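Local structure of transferrin (Manduca sexta, 6WB6) at residues A[15-20]-A[31-36]; A[131-136]-A[338-343]; A[449-454]-A[474-479]. The protein transports ferric iron in an insect, binding a single Fe(3+) ion per molecule together with carbonate. One frame throughout, in Å; residues are numbered along the deposited sequence.

Interaction 1 of 3, residues A[15-20]-A[31-36]; sequences KDCEQM and LECVPA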
ATOM      1  N   LYS A  15      -9.447 -21.963  -6.526  1.00 24.70           N
ATOM      2  CA  LYS A  15      -9.064 -23.358  -6.365  1.00 33.70           C
ATOM      3  C   LYS A  15      -9.027 -23.753  -4.900  1.00 31.53           C
ATOM      4  O   LYS A  15      -9.281 -24.915  -4.576  1.00 26.20           O
ATOM      5  CB  LYS A  15      -7.707 -23.647  -7.010  1.00 27.87           C
ATOM      6  CG  LYS A  15      -7.740 -23.691  -8.545  1.00 40.59           C
ATOM      7  CD  LYS A  15      -8.405 -24.956  -9.062  1.00 46.79           C
ATOM      8  CE  LYS A  15      -8.778 -24.833 -10.522  1.00 44.44           C
ATOM      9  NZ  LYS A  15      -7.720 -24.111 -11.283  1.00 55.02           N
ATOM     10  N   ASP A  16      -8.709 -22.815  -4.000  1.00 22.61           N
ATOM     11  CA  ASP A  16      -8.684 -23.173  -2.589  1.00 28.05           C
ATOM     12  C   ASP A  16     -10.095 -23.367  -2.062  1.00 24.74           C
ATOM     13  O   ASP A  16     -10.347 -24.245  -1.222  1.00 23.80           O
ATOM     14  CB  ASP A  16      -7.929 -22.113  -1.790  1.00 18.87           C
ATOM     15  CG  ASP A  16      -6.437 -22.181  -2.035  1.00 26.93           C
ATOM     16  OD1 ASP A  16      -5.851 -23.247  -1.783  1.00 27.99           O
ATOM     17  OD2 ASP A  16      -5.863 -21.191  -2.529  1.00 40.12           O
ATOM     18  N   CYS A  17     -11.028 -22.578  -2.556  1.00 21.83           N
ATOM     19  CA  CYS A  17     -12.403 -22.752  -2.130  1.00 24.14           C
ATOM     20  C   CYS A  17     -12.946 -24.095  -2.609  1.00 33.36           C
ATOM     21  O   CYS A  17     -13.781 -24.704  -1.932  1.00 20.99           O
ATOM     22  CB  CYS A  17     -13.221 -21.575  -2.653  1.00 22.46           C
ATOM     23  SG  CYS A  17     -14.942 -21.500  -2.172  1.00 23.47           S
ATOM     24  N   GLU A  18     -12.457 -24.577  -3.756  1.00 30.45           N
ATOM     25  CA  GLU A  18     -12.942 -25.836  -4.303  1.00 36.71           C
ATOM     26  C   GLU A  18     -12.437 -27.003  -3.470  1.00 28.09           C
ATOM     27  O   GLU A  18     -13.218 -27.875  -3.090  1.00 29.32           O
ATOM     28  CB  GLU A  18     -12.520 -25.961  -5.772  1.00 26.43           C
ATOM     29  CG  GLU A  18     -13.204 -24.903  -6.671  1.00 36.15           C
ATOM     30  CD  GLU A  18     -12.524 -24.733  -8.028  1.00 45.95           C
ATOM     31  OE1 GLU A  18     -11.550 -25.459  -8.316  1.00 48.22           O
ATOM     32  OE2 GLU A  18     -12.966 -23.871  -8.810  1.00 37.35           O
ATOM     33  N   GLN A  19     -11.152 -26.988  -3.117  1.00 25.18           N
ATOM     34  CA  GLN A  19     -10.634 -27.992  -2.197  1.00 30.86           C
ATOM     35  C   GLN A  19     -11.417 -27.977  -0.898  1.00 31.66           C
ATOM     36  O   GLN A  19     -11.686 -29.032  -0.308  1.00 26.11           O
ATOM     37  CB  GLN A  19      -9.148 -27.752  -1.921  1.00 25.34           C
ATOM     38  N   MET A  20     -11.791 -26.778  -0.430  1.00 34.43           N
ATOM     39  CA  MET A  20     -12.614 -26.688   0.768  1.00 25.23           C
ATOM     40  C   MET A  20     -13.950 -27.394   0.570  1.00 20.67           C
ATOM     41  O   MET A  20     -14.448 -28.076   1.473  1.00 17.70           O
ATOM     42  CB  MET A  20     -12.845 -25.229   1.143  1.00 24.36           C
ATOM     43  CG  MET A  20     -13.735 -25.103   2.348  1.00 23.14           C
ATOM     44  SD  MET A  20     -13.964 -23.430   2.943  1.00 21.18           S
ATOM     45  CE  MET A  20     -15.381 -22.925   1.971  1.00 15.55           C
ATOM     46  N   LEU A  31     -22.308 -25.775  -0.359  1.00 30.99           N
ATOM     47  CA  LEU A  31     -21.697 -24.473  -0.588  1.00 34.09           C
ATOM     48  C   LEU A  31     -21.188 -24.387  -2.018  1.00 30.80           C
ATOM     49  O   LEU A  31     -20.712 -25.374  -2.578  1.00 31.01           O
ATOM     50  CB  LEU A  31     -20.525 -24.236   0.356  1.00 24.73           C
ATOM     51  CG  LEU A  31     -20.795 -24.006   1.838  1.00 27.99           C
ATOM     52  CD1 LEU A  31     -19.535 -24.385   2.539  1.00 21.52           C
ATOM     53  CD2 LEU A  31     -21.166 -22.574   2.103  1.00 32.47           C
ATOM     54  N   GLU A  32     -21.262 -23.196  -2.599  1.00 26.49           N
ATOM     55  CA  GLU A  32     -20.633 -22.955  -3.883  1.00 32.80           C
ATOM     56  C   GLU A  32     -19.702 -21.767  -3.771  1.00 23.40           C
ATOM     57  O   GLU A  32     -19.956 -20.818  -3.025  1.00 26.66           O
ATOM     58  CB  GLU A  32     -21.612 -22.667  -5.029  1.00 27.96           C
ATOM     59  CG  GLU A  32     -23.052 -22.687  -4.685  1.00 32.79           C
ATOM     60  CD  GLU A  32     -23.931 -22.383  -5.912  1.00 51.25           C
ATOM     61  OE1 GLU A  32     -23.381 -21.965  -6.955  1.00 41.84           O
ATOM     62  OE2 GLU A  32     -25.167 -22.561  -5.840  1.00 57.49           O
ATOM     63  N   CYS A  33     -18.638 -21.832  -4.546  1.00 21.67           N
ATOM     64  CA  CYS A  33     -17.660 -20.765  -4.637  1.00 24.64           C
ATOM     65  C   CYS A  33     -18.098 -19.802  -5.745  1.00 28.56           C
ATOM     66  O   CYS A  33     -18.333 -20.228  -6.882  1.00 20.60           O
ATOM     67  CB  CYS A  33     -16.295 -21.390  -4.918  1.00 23.77           C
ATOM     68  SG  CYS A  33     -15.797 -22.638  -3.637  1.00 31.86           S
ATOM     69  N   VAL A  34     -18.248 -18.525  -5.410  1.00 27.70           N
ATOM     70  CA  VAL A  34     -18.479 -17.458  -6.380  1.00 22.39           C
ATOM     71  C   VAL A  34     -17.229 -16.586  -6.405  1.00 28.56           C
ATOM     72  O   VAL A  34     -16.908 -15.956  -5.390  1.00 21.17           O
ATOM     73  CB  VAL A  34     -19.714 -16.618  -6.024  1.00 22.67           C
ATOM     74  CG1 VAL A  34     -20.016 -15.575  -7.135  1.00 27.32           C
ATOM     75  CG2 VAL A  34     -20.897 -17.504  -5.755  1.00 27.55           C
ATOM     76  N   PRO A  35     -16.490 -16.519  -7.515  1.00 28.38           N
ATOM     77  CA  PRO A  35     -15.301 -15.662  -7.533  1.00 23.73           C
ATOM     78  C   PRO A  35     -15.677 -14.200  -7.580  1.00 28.09           C
ATOM     79  O   PRO A  35     -16.691 -13.812  -8.164  1.00 31.03           O
ATOM     80  CB  PRO A  35     -14.574 -16.083  -8.812  1.00 34.05           C
ATOM     81  CG  PRO A  35     -15.687 -16.570  -9.716  1.00 32.98           C
ATOM     82  CD  PRO A  35     -16.665 -17.239  -8.791  1.00 28.87           C
ATOM     83  N   ALA A  36     -14.839 -13.376  -6.953  1.00 26.48           N
ATOM     84  CA  ALA A  36     -14.914 -11.944  -7.142  1.00 18.91           C
ATOM     85  C   ALA A  36     -13.513 -11.405  -7.363  1.00 27.06           C
ATOM     86  O   ALA A  36     -12.514 -12.119  -7.231  1.00 23.43           O
ATOM     87  CB  ALA A  36     -15.592 -11.223  -5.970  1.00 22.22           C
TER
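Cys17 and Cys33 form a disulfide that ties a helix to the strand following it. The two segments belong to the beta-alpha-beta unit made by strand 5-10, helix 14-21 and strand 31-36. Helix and strand run antiparallel, at 179°, and their segment axes lie 8.4 Å apart. The CA atoms of Cys17 and Cys33 are 6.2 Å apart.

Cys17 leaves the helix with its CB directed at the strand. That CB lies 3.0 Å from SG of Cys33, and SG of Cys17 lies 3.1 Å from CB of Cys33, both distances fixed by the covalent bridge itself. The SG of Cys17 stands anti to the backbone N (chi1 -176°), which carries the sulfur outward from the helix toward the strand. There SG of Cys17 is bonded to SG of Cys33 at 2.0 Å. The bridge torsion of -93° makes it a left-handed disulfide close to the relaxed right angle. SG of Cys33 also comes to 3.9 Å from the backbone N of Glu18.

One turn further along the helix the contact is looser. CE of Met20 meets CD1 of Leu31 at 4.4 Å, through methyl groups alone. The covalent bond therefore carries most of the join.

Strand 31-36 pairs in parallel with strand 5-10, and Met20 also packs on Leu7 of that strand. Helix 286-300 brings Leu296 against both Met20 and Leu31. Helix 306-311 touches helix 14-21, with Val311 on Cys17 and Trp307 on Met20.

Interaction 2 of 3, residues A[131-136]-A[338-343]; sequences LMKRAV and YTEVIE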
ATOM      1  N   LEU A 131      -9.549  11.117  22.333  1.00 22.54           N
ATOM      2  CA  LEU A 131      -8.942  12.350  22.828  1.00 19.03           C
ATOM      3  C   LEU A 131      -9.311  13.547  21.965  1.00 22.45           C
ATOM      4  O   LEU A 131      -9.542  14.649  22.485  1.00 23.76           O
ATOM      5  CB  LEU A 131      -7.428  12.210  22.870  1.00 17.28           C
ATOM      6  CG  LEU A 131      -6.885  11.133  23.807  1.00 18.27           C
ATOM      7  CD1 LEU A 131      -5.387  11.138  23.718  1.00 22.78           C
ATOM      8  CD2 LEU A 131      -7.329  11.350  25.236  1.00 24.27           C
ATOM      9  N   MET A 132      -9.354  13.358  20.645  1.00 20.20           N
ATOM     10  CA  MET A 132      -9.641  14.468  19.751  1.00 22.46           C
ATOM     11  C   MET A 132     -11.003  15.081  20.017  1.00 27.12           C
ATOM     12  O   MET A 132     -11.277  16.180  19.530  1.00 26.46           O
ATOM     13  CB  MET A 132      -9.570  14.011  18.294  1.00 27.14           C
ATOM     14  CG  MET A 132     -10.715  13.098  17.855  1.00 21.70           C
ATOM     15  SD  MET A 132     -10.629  12.784  16.094  1.00 22.88           S
ATOM     16  CE  MET A 132     -11.165  14.402  15.545  1.00 23.33           C
ATOM     17  N   LYS A 133     -11.877  14.373  20.724  1.00 22.14           N
ATOM     18  CA  LYS A 133     -13.129  14.958  21.152  1.00 19.28           C
ATOM     19  C   LYS A 133     -12.959  15.927  22.310  1.00 27.84           C
ATOM     20  O   LYS A 133     -13.961  16.428  22.826  1.00 23.06           O
ATOM     21  CB  LYS A 133     -14.100  13.863  21.592  1.00 26.26           C
ATOM     22  CG  LYS A 133     -14.331  12.755  20.596  1.00 24.00           C
ATOM     23  CD  LYS A 133     -15.443  11.899  21.092  1.00 33.41           C
ATOM     24  CE  LYS A 133     -15.590  10.671  20.243  1.00 35.65           C
ATOM     25  NZ  LYS A 133     -15.956   9.534  21.103  1.00 43.40           N
ATOM     26  N   ARG A 134     -11.738  16.163  22.773  1.00 34.04           N
ATOM     27  CA  ARG A 134     -11.513  16.930  23.988  1.00 26.87           C
ATOM     28  C   ARG A 134     -10.845  18.237  23.617  1.00 24.64           C
ATOM     29  O   ARG A 134      -9.843  18.246  22.892  1.00 26.52           O
ATOM     30  CB  ARG A 134     -10.666  16.148  24.987  1.00 22.87           C
ATOM     31  CG  ARG A 134     -11.162  14.753  25.205  1.00 33.73           C
ATOM     32  CD  ARG A 134     -10.493  14.142  26.387  1.00 27.92           C
ATOM     33  NE  ARG A 134     -11.127  14.564  27.624  1.00 27.26           N
ATOM     34  CZ  ARG A 134     -12.164  13.944  28.175  1.00 30.68           C
ATOM     35  NH1 ARG A 134     -12.689  12.887  27.576  1.00 24.29           N
ATOM     36  NH2 ARG A 134     -12.686  14.394  29.320  1.00 34.06           N
ATOM     37  N   ALA A 135     -11.403  19.338  24.118  1.00 28.67           N
ATOM     38  CA  ALA A 135     -10.886  20.650  23.752  1.00 29.35           C
ATOM     39  C   ALA A 135      -9.401  20.788  24.070  1.00 24.86           C
ATOM     40  O   ALA A 135      -8.681  21.519  23.380  1.00 31.60           O
ATOM     41  CB  ALA A 135     -11.684  21.736  24.474  1.00 36.20           C
ATOM     42  N   VAL A 136      -8.924  20.104  25.111  1.00 24.68           N
ATOM     43  CA  VAL A 136      -7.533  20.253  25.503  1.00 25.59           C
ATOM     44  C   VAL A 136      -6.602  19.651  24.452  1.00 28.43           C
ATOM     45  O   VAL A 136      -5.435  20.062  24.335  1.00 28.57           O
ATOM     46  CB  VAL A 136      -7.371  19.637  26.909  1.00 32.79           C
ATOM     47  CG1 VAL A 136      -7.621  18.168  26.862  1.00 22.94           C
ATOM     48  CG2 VAL A 136      -6.002  19.926  27.492  1.00 41.89           C
ATOM     49  N   TYR A 338     -16.688   1.408  17.576  1.00 16.70           N
ATOM     50  CA  TYR A 338     -15.649   1.287  16.568  1.00 15.47           C
ATOM     51  C   TYR A 338     -15.995   2.006  15.275  1.00 14.84           C
ATOM     52  O   TYR A 338     -15.107   2.210  14.450  1.00 20.64           O
ATOM     53  CB  TYR A 338     -15.358  -0.200  16.299  1.00 17.72           C
ATOM     54  CG  TYR A 338     -14.028  -0.443  15.646  1.00 16.66           C
ATOM     55  CD1 TYR A 338     -12.859  -0.323  16.366  1.00 15.21           C
ATOM     56  CD2 TYR A 338     -13.944  -0.797  14.309  1.00 21.06           C
ATOM     57  CE1 TYR A 338     -11.641  -0.558  15.785  1.00 19.42           C
ATOM     58  CE2 TYR A 338     -12.719  -1.023  13.707  1.00 22.37           C
ATOM     59  CZ  TYR A 338     -11.570  -0.910  14.467  1.00 17.02           C
ATOM     60  OH  TYR A 338     -10.347  -1.111  13.897  1.00 16.85           O
ATOM     61  N   THR A 339     -17.256   2.378  15.062  1.00 18.08           N
ATOM     62  CA  THR A 339     -17.561   3.185  13.881  1.00 20.91           C
ATOM     63  C   THR A 339     -16.854   4.530  13.978  1.00 17.54           C
ATOM     64  O   THR A 339     -16.272   5.011  12.998  1.00 18.85           O
ATOM     65  CB  THR A 339     -19.071   3.380  13.739  1.00 21.59           C
ATOM     66  OG1 THR A 339     -19.748   2.137  13.950  1.00 24.62           O
ATOM     67  CG2 THR A 339     -19.403   3.915  12.338  1.00 17.74           C
ATOM     68  N   GLU A 340     -16.867   5.121  15.178  1.00 20.69           N
ATOM     69  CA  GLU A 340     -16.112   6.344  15.466  1.00 19.62           C
ATOM     70  C   GLU A 340     -14.672   6.229  15.013  1.00 20.61           C
ATOM     71  O   GLU A 340     -14.125   7.141  14.372  1.00 20.15           O
ATOM     72  CB  GLU A 340     -16.141   6.621  16.975  1.00 27.71           C
ATOM     73  CG  GLU A 340     -17.503   6.880  17.542  1.00 40.02           C
ATOM     74  CD  GLU A 340     -17.489   6.946  19.065  1.00 42.74           C
ATOM     75  OE1 GLU A 340     -16.823   7.846  19.620  1.00 32.99           O
ATOM     76  OE2 GLU A 340     -18.138   6.084  19.696  1.00 41.98           O
ATOM     77  N   VAL A 341     -14.034   5.113  15.372  1.00 18.85           N
ATOM     78  CA  VAL A 341     -12.640   4.867  15.011  1.00 14.51           C
ATOM     79  C   VAL A 341     -12.493   4.775  13.501  1.00 18.97           C
ATOM     80  O   VAL A 341     -11.585   5.361  12.907  1.00 18.96           O
ATOM     81  CB  VAL A 341     -12.151   3.579  15.696  1.00 13.97           C
ATOM     82  CG1 VAL A 341     -10.706   3.339  15.403  1.00 15.38           C
ATOM     83  CG2 VAL A 341     -12.380   3.649  17.183  1.00 15.03           C
ATOM     84  N   ILE A 342     -13.353   3.992  12.856  1.00 16.54           N
ATOM     85  CA  ILE A 342     -13.226   3.847  11.413  1.00 18.65           C
ATOM     86  C   ILE A 342     -13.407   5.206  10.734  1.00 15.75           C
ATOM     87  O   ILE A 342     -12.699   5.549   9.781  1.00 16.57           O
ATOM     88  CB  ILE A 342     -14.235   2.798  10.894  1.00 24.61           C
ATOM     89  CG1 ILE A 342     -13.759   1.360  11.190  1.00 17.32           C
ATOM     90  CG2 ILE A 342     -14.434   2.975   9.415  1.00 22.81           C
ATOM     91  CD1 ILE A 342     -14.886   0.286  11.138  1.00 20.78           C
ATOM     92  N   GLU A 343     -14.348   6.001  11.216  1.00 15.25           N
ATOM     93  CA  GLU A 343     -14.645   7.295  10.597  1.00 22.41           C
ATOM     94  C   GLU A 343     -13.791   8.421  11.156  1.00 23.93           C
ATOM     95  O   GLU A 343     -14.001   9.570  10.787  1.00 26.07           O
ATOM     96  CB  GLU A 343     -16.126   7.630  10.759  1.00 22.35           C
ATOM     97  CG  GLU A 343     -17.021   6.702   9.932  1.00 21.60           C
ATOM     98  CD  GLU A 343     -18.512   7.010  10.088  1.00 29.05           C
ATOM     99  OE1 GLU A 343     -18.865   7.679  11.074  1.00 23.72           O
ATOM    100  OE2 GLU A 343     -19.320   6.600   9.225  1.00 27.96           O
TER
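Lys133 and Glu340 meet at the surface of the first transferrin lobe in a salt bridge. It is the one close contact between the loop 131-136 and the segment 338-343. NZ of Lys133 is modelled 2.4 Å from OE1 of Glu340. That is very short for such a bond, so the exact length is doubtful; the opposite charges are consistent with a salt bridge. The two side chains cross at about a right angle. Lys133 is nearly straight until chi4, 143°, where the chain bends and sets NZ beside the carboxylate.

The solvent side of this contact is thin. Lys133 is exposed, and the two segments bury only 71 Å² between them. Lys133 stands in a type I turn from Leu131 to Arg134, closed by Arg134 N to Leu131 O at 2.7 Å. Arg134 forms a salt bridge with Asp106. A bound N-acetylglucosamine lies about 5 Å from the side chain of Glu340.

The packed side lies behind Glu340. Its side chain rests on Thr129 and Met130, and Val341 also packs on Thr129. CB of Val341 sits 4.0 Å above one face of the Tyr338 ring, offset toward the rim.

Helix 338-342 is in contact with helices 121-131, 58-65 and 329-334. Helix 121-131 touches Glu340 and Val341 and takes a hydrogen bond from Tyr338 at Asn121. Helix 58-65 brings Tyr62 against Thr339 and Ile342, and helix 329-334 brings Leu333 against the same two residues.

Interaction 3 of 3, residues A[449-454]-A[474-479]; sequences NKIDDL and LFYLIN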
ATOM      1  N   ASN A 449      33.545  -1.423 -23.819  1.00 33.50           N
ATOM      2  CA  ASN A 449      33.405  -1.114 -22.401  1.00 30.13           C
ATOM      3  C   ASN A 449      32.989   0.324 -22.127  1.00 37.27           C
ATOM      4  O   ASN A 449      32.838   0.691 -20.959  1.00 40.07           O
ATOM      5  CB  ASN A 449      34.720  -1.363 -21.655  1.00 39.45           C
ATOM      6  CG  ASN A 449      35.315  -2.688 -21.979  1.00 38.98           C
ATOM      7  OD1 ASN A 449      34.896  -3.706 -21.444  1.00 44.32           O
ATOM      8  ND2 ASN A 449      36.305  -2.690 -22.864  1.00 50.47           N
ATOM      9  N   LYS A 450      32.826   1.144 -23.156  1.00 26.41           N
ATOM     10  CA  LYS A 450      32.462   2.546 -23.012  1.00 32.36           C
ATOM     11  C   LYS A 450      32.002   3.035 -24.384  1.00 30.42           C
ATOM     12  O   LYS A 450      32.187   2.354 -25.398  1.00 31.54           O
ATOM     13  CB  LYS A 450      33.632   3.362 -22.454  1.00 28.51           C
ATOM     14  CG  LYS A 450      34.888   3.315 -23.294  1.00 38.10           C
ATOM     15  CD  LYS A 450      35.938   4.344 -22.811  1.00 31.57           C
ATOM     16  CE  LYS A 450      37.018   4.566 -23.859  1.00 38.37           C
ATOM     17  NZ  LYS A 450      37.348   6.029 -23.967  1.00 60.42           N
ATOM     18  N   ILE A 451      31.421   4.234 -24.414  1.00 35.73           N
ATOM     19  CA  ILE A 451      30.617   4.600 -25.576  1.00 33.39           C
ATOM     20  C   ILE A 451      31.485   4.857 -26.803  1.00 28.51           C
ATOM     21  O   ILE A 451      31.076   4.550 -27.925  1.00 31.80           O
ATOM     22  CB  ILE A 451      29.709   5.799 -25.265  1.00 36.59           C
ATOM     23  CG1 ILE A 451      28.729   6.028 -26.429  1.00 25.66           C
ATOM     24  CG2 ILE A 451      30.539   7.066 -24.967  1.00 32.31           C
ATOM     25  CD1 ILE A 451      27.804   4.833 -26.732  1.00 28.66           C
ATOM     26  N   ASP A 452      32.677   5.431 -26.635  1.00 37.53           N
ATOM     27  CA  ASP A 452      33.481   5.689 -27.827  1.00 34.89           C
ATOM     28  C   ASP A 452      33.963   4.392 -28.480  1.00 37.61           C
ATOM     29  O   ASP A 452      34.237   4.388 -29.684  1.00 32.07           O
ATOM     30  CB  ASP A 452      34.661   6.603 -27.495  1.00 37.47           C
ATOM     31  N   ASP A 453      34.037   3.282 -27.728  1.00 36.35           N
ATOM     32  CA  ASP A 453      34.392   1.997 -28.326  1.00 39.49           C
ATOM     33  C   ASP A 453      33.349   1.500 -29.316  1.00 38.00           C
ATOM     34  O   ASP A 453      33.646   0.600 -30.109  1.00 40.70           O
ATOM     35  CB  ASP A 453      34.563   0.912 -27.265  1.00 37.53           C
ATOM     36  CG  ASP A 453      35.626   1.240 -26.255  1.00 36.10           C
ATOM     37  OD1 ASP A 453      36.542   2.039 -26.561  1.00 36.99           O
ATOM     38  OD2 ASP A 453      35.540   0.677 -25.154  1.00 26.58           O
ATOM     39  N   LEU A 454      32.133   2.022 -29.262  1.00 40.95           N
ATOM     40  CA  LEU A 454      31.094   1.631 -30.206  1.00 45.91           C
ATOM     41  C   LEU A 454      30.994   2.565 -31.400  1.00 40.82           C
ATOM     42  O   LEU A 454      30.146   2.340 -32.273  1.00 38.32           O
ATOM     43  CB  LEU A 454      29.749   1.537 -29.483  1.00 41.89           C
ATOM     44  CG  LEU A 454      29.710   0.266 -28.622  1.00 33.57           C
ATOM     45  CD1 LEU A 454      28.741   0.382 -27.462  1.00 31.91           C
ATOM     46  CD2 LEU A 454      29.335  -0.911 -29.510  1.00 39.89           C
ATOM     47  N   LEU A 474      19.956   8.315 -27.698  1.00 27.82           N
ATOM     48  CA  LEU A 474      20.154   9.625 -28.307  1.00 28.97           C
ATOM     49  C   LEU A 474      20.591  10.640 -27.261  1.00 32.97           C
ATOM     50  O   LEU A 474      21.535  11.407 -27.482  1.00 27.39           O
ATOM     51  CB  LEU A 474      18.878  10.107 -28.990  1.00 27.36           C
ATOM     52  CG  LEU A 474      18.850  10.210 -30.507  1.00 42.74           C
ATOM     53  CD1 LEU A 474      17.546  10.914 -30.942  1.00 45.35           C
ATOM     54  CD2 LEU A 474      20.059  10.955 -31.039  1.00 43.25           C
ATOM     55  N   PHE A 475      19.904  10.668 -26.115  1.00 29.20           N
ATOM     56  CA  PHE A 475      20.332  11.574 -25.060  1.00 24.15           C
ATOM     57  C   PHE A 475      21.709  11.212 -24.565  1.00 21.44           C
ATOM     58  O   PHE A 475      22.519  12.098 -24.250  1.00 26.73           O
ATOM     59  CB  PHE A 475      19.400  11.567 -23.859  1.00 23.13           C
ATOM     60  CG  PHE A 475      19.993  12.291 -22.674  1.00 24.64           C
ATOM     61  CD1 PHE A 475      19.845  13.664 -22.552  1.00 27.09           C
ATOM     62  CD2 PHE A 475      20.739  11.622 -21.722  1.00 24.46           C
ATOM     63  CE1 PHE A 475      20.410  14.349 -21.502  1.00 28.67           C
ATOM     64  CE2 PHE A 475      21.316  12.305 -20.662  1.00 27.45           C
ATOM     65  CZ  PHE A 475      21.145  13.677 -20.550  1.00 30.09           C
ATOM     66  N   TYR A 476      21.978   9.918 -24.415  1.00 23.62           N
ATOM     67  CA  TYR A 476      23.262   9.537 -23.847  1.00 25.87           C
ATOM     68  C   TYR A 476      24.395  10.026 -24.724  1.00 29.73           C
ATOM     69  O   TYR A 476      25.381  10.576 -24.227  1.00 32.06           O
ATOM     70  CB  TYR A 476      23.356   8.030 -23.648  1.00 22.32           C
ATOM     71  CG  TYR A 476      24.645   7.628 -22.968  1.00 22.83           C
ATOM     72  CD1 TYR A 476      25.810   7.439 -23.700  1.00 24.22           C
ATOM     73  CD2 TYR A 476      24.705   7.449 -21.594  1.00 25.85           C
ATOM     74  CE1 TYR A 476      26.979   7.090 -23.088  1.00 27.35           C
ATOM     75  CE2 TYR A 476      25.880   7.088 -20.974  1.00 27.89           C
ATOM     76  CZ  TYR A 476      27.011   6.916 -21.722  1.00 28.48           C
ATOM     77  OH  TYR A 476      28.171   6.540 -21.083  1.00 33.83           O
ATOM     78  N   LEU A 477      24.255   9.880 -26.039  1.00 29.11           N
ATOM     79  CA  LEU A 477      25.320  10.319 -26.932  1.00 32.51           C
ATOM     80  C   LEU A 477      25.407  11.841 -26.981  1.00 33.00           C
ATOM     81  O   LEU A 477      26.486  12.413 -26.782  1.00 37.73           O
ATOM     82  CB  LEU A 477      25.097   9.723 -28.319  1.00 31.37           C
ATOM     83  CG  LEU A 477      25.425   8.223 -28.372  1.00 32.32           C
ATOM     84  CD1 LEU A 477      24.940   7.639 -29.680  1.00 37.55           C
ATOM     85  CD2 LEU A 477      26.893   7.987 -28.217  1.00 28.46           C
ATOM     86  N   ILE A 478      24.280  12.516 -27.229  1.00 33.13           N
ATOM     87  CA  ILE A 478      24.266  13.980 -27.234  1.00 31.15           C
ATOM     88  C   ILE A 478      24.858  14.526 -25.939  1.00 33.99           C
ATOM     89  O   ILE A 478      25.672  15.460 -25.953  1.00 25.85           O
ATOM     90  CB  ILE A 478      22.832  14.502 -27.466  1.00 39.33           C
ATOM     91  CG1 ILE A 478      22.387  14.224 -28.914  1.00 32.91           C
ATOM     92  CG2 ILE A 478      22.757  15.982 -27.191  1.00 34.19           C
ATOM     93  CD1 ILE A 478      20.980  14.625 -29.219  1.00 34.82           C
ATOM     94  N   ASN A 479      24.473  13.946 -24.799  1.00 31.83           N
ATOM     95  CA  ASN A 479      24.930  14.461 -23.507  1.00 32.13           C
ATOM     96  C   ASN A 479      26.450  14.386 -23.381  1.00 38.41           C
ATOM     97  O   ASN A 479      27.087  15.321 -22.883  1.00 38.20           O
ATOM     98  CB  ASN A 479      24.263  13.690 -22.366  1.00 36.93           C
ATOM     99  CG  ASN A 479      24.742  14.139 -20.990  1.00 33.91           C
ATOM    100  OD1 ASN A 479      25.540  13.460 -20.356  1.00 34.49           O
ATOM    101  ND2 ASN A 479      24.240  15.276 -20.523  1.00 33.65           N
TER
HETATM  102  O   HOH W   1      30.524   5.565 -21.683  1.00 23.54           O
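Ile451 of a loop in the second transferrin lobe packs against Tyr476 and Leu477 of helix 467-479. The lobe has the fold of the periplasmic-binding-protein clan. The loop joins strand 437-443 to strand 458-461 and holds a short 3-10 segment, 452-454.

Ile451 meets its two partners in different ways. The isoleucine and tyrosine side chains lie alongside one another, pointing opposite ways, and CB of Ile451 reaches the edge of the ring, near its plane. CB of Ile451 touches CE1 of Tyr476 at 3.7 Å. Against Leu477 it lies obliquely, branch on branch. CG1 of Ile451 comes to 3.2 Å from CD2 of Leu477, tighter than a usual carbon contact, and CD1 of Ile451 follows at 3.6 Å from that CD2. CG1 stands anti to the backbone N (chi1 -172°), which sends this branch toward the helix. An alanine here would keep CB by the tyrosine edge, but losing CG1 and CD1 would probably open a gap beside Leu477 CD2.

Behind the contact, Leu477 also packs on Leu492 and Phe495 of helix 488-495. Within the loop, the backbone N of Asn449 bonds to OD2 of Asp453 at 3.2 Å, using the lone pair turned away from the other oxygen.

The polar end of Tyr476 has two hydrogen-bond partners, the carbonyl O of Leu562 and a water that also joins it to the loop. This water, in the plane of the ring at its edge, donates to OH of Tyr476 at 2.6 Å and accepts from the backbone N of Ile451 at 3.2 Å.

How the interactions relate
Interactions 1 and 2 belong to the first transferrin lobe, interaction 3 to the second. The centres of interactions 1 and 2 are about 39 Å apart, and their nearest atoms are about 21 Å apart. Interaction 3 lies about 56 Å from interaction 1 and about 60 Å from interaction 2, centre to centre, on the opposite side of the chain's centre from interaction 2. The three follow one another along the chain without overlap. The iron is held by Tyr90 and Tyr204 of the first lobe, with carbonate beside it. All three contacts lie away from this site, but the helix of interaction 2 is linked to Asn121 of the carbonate pocket.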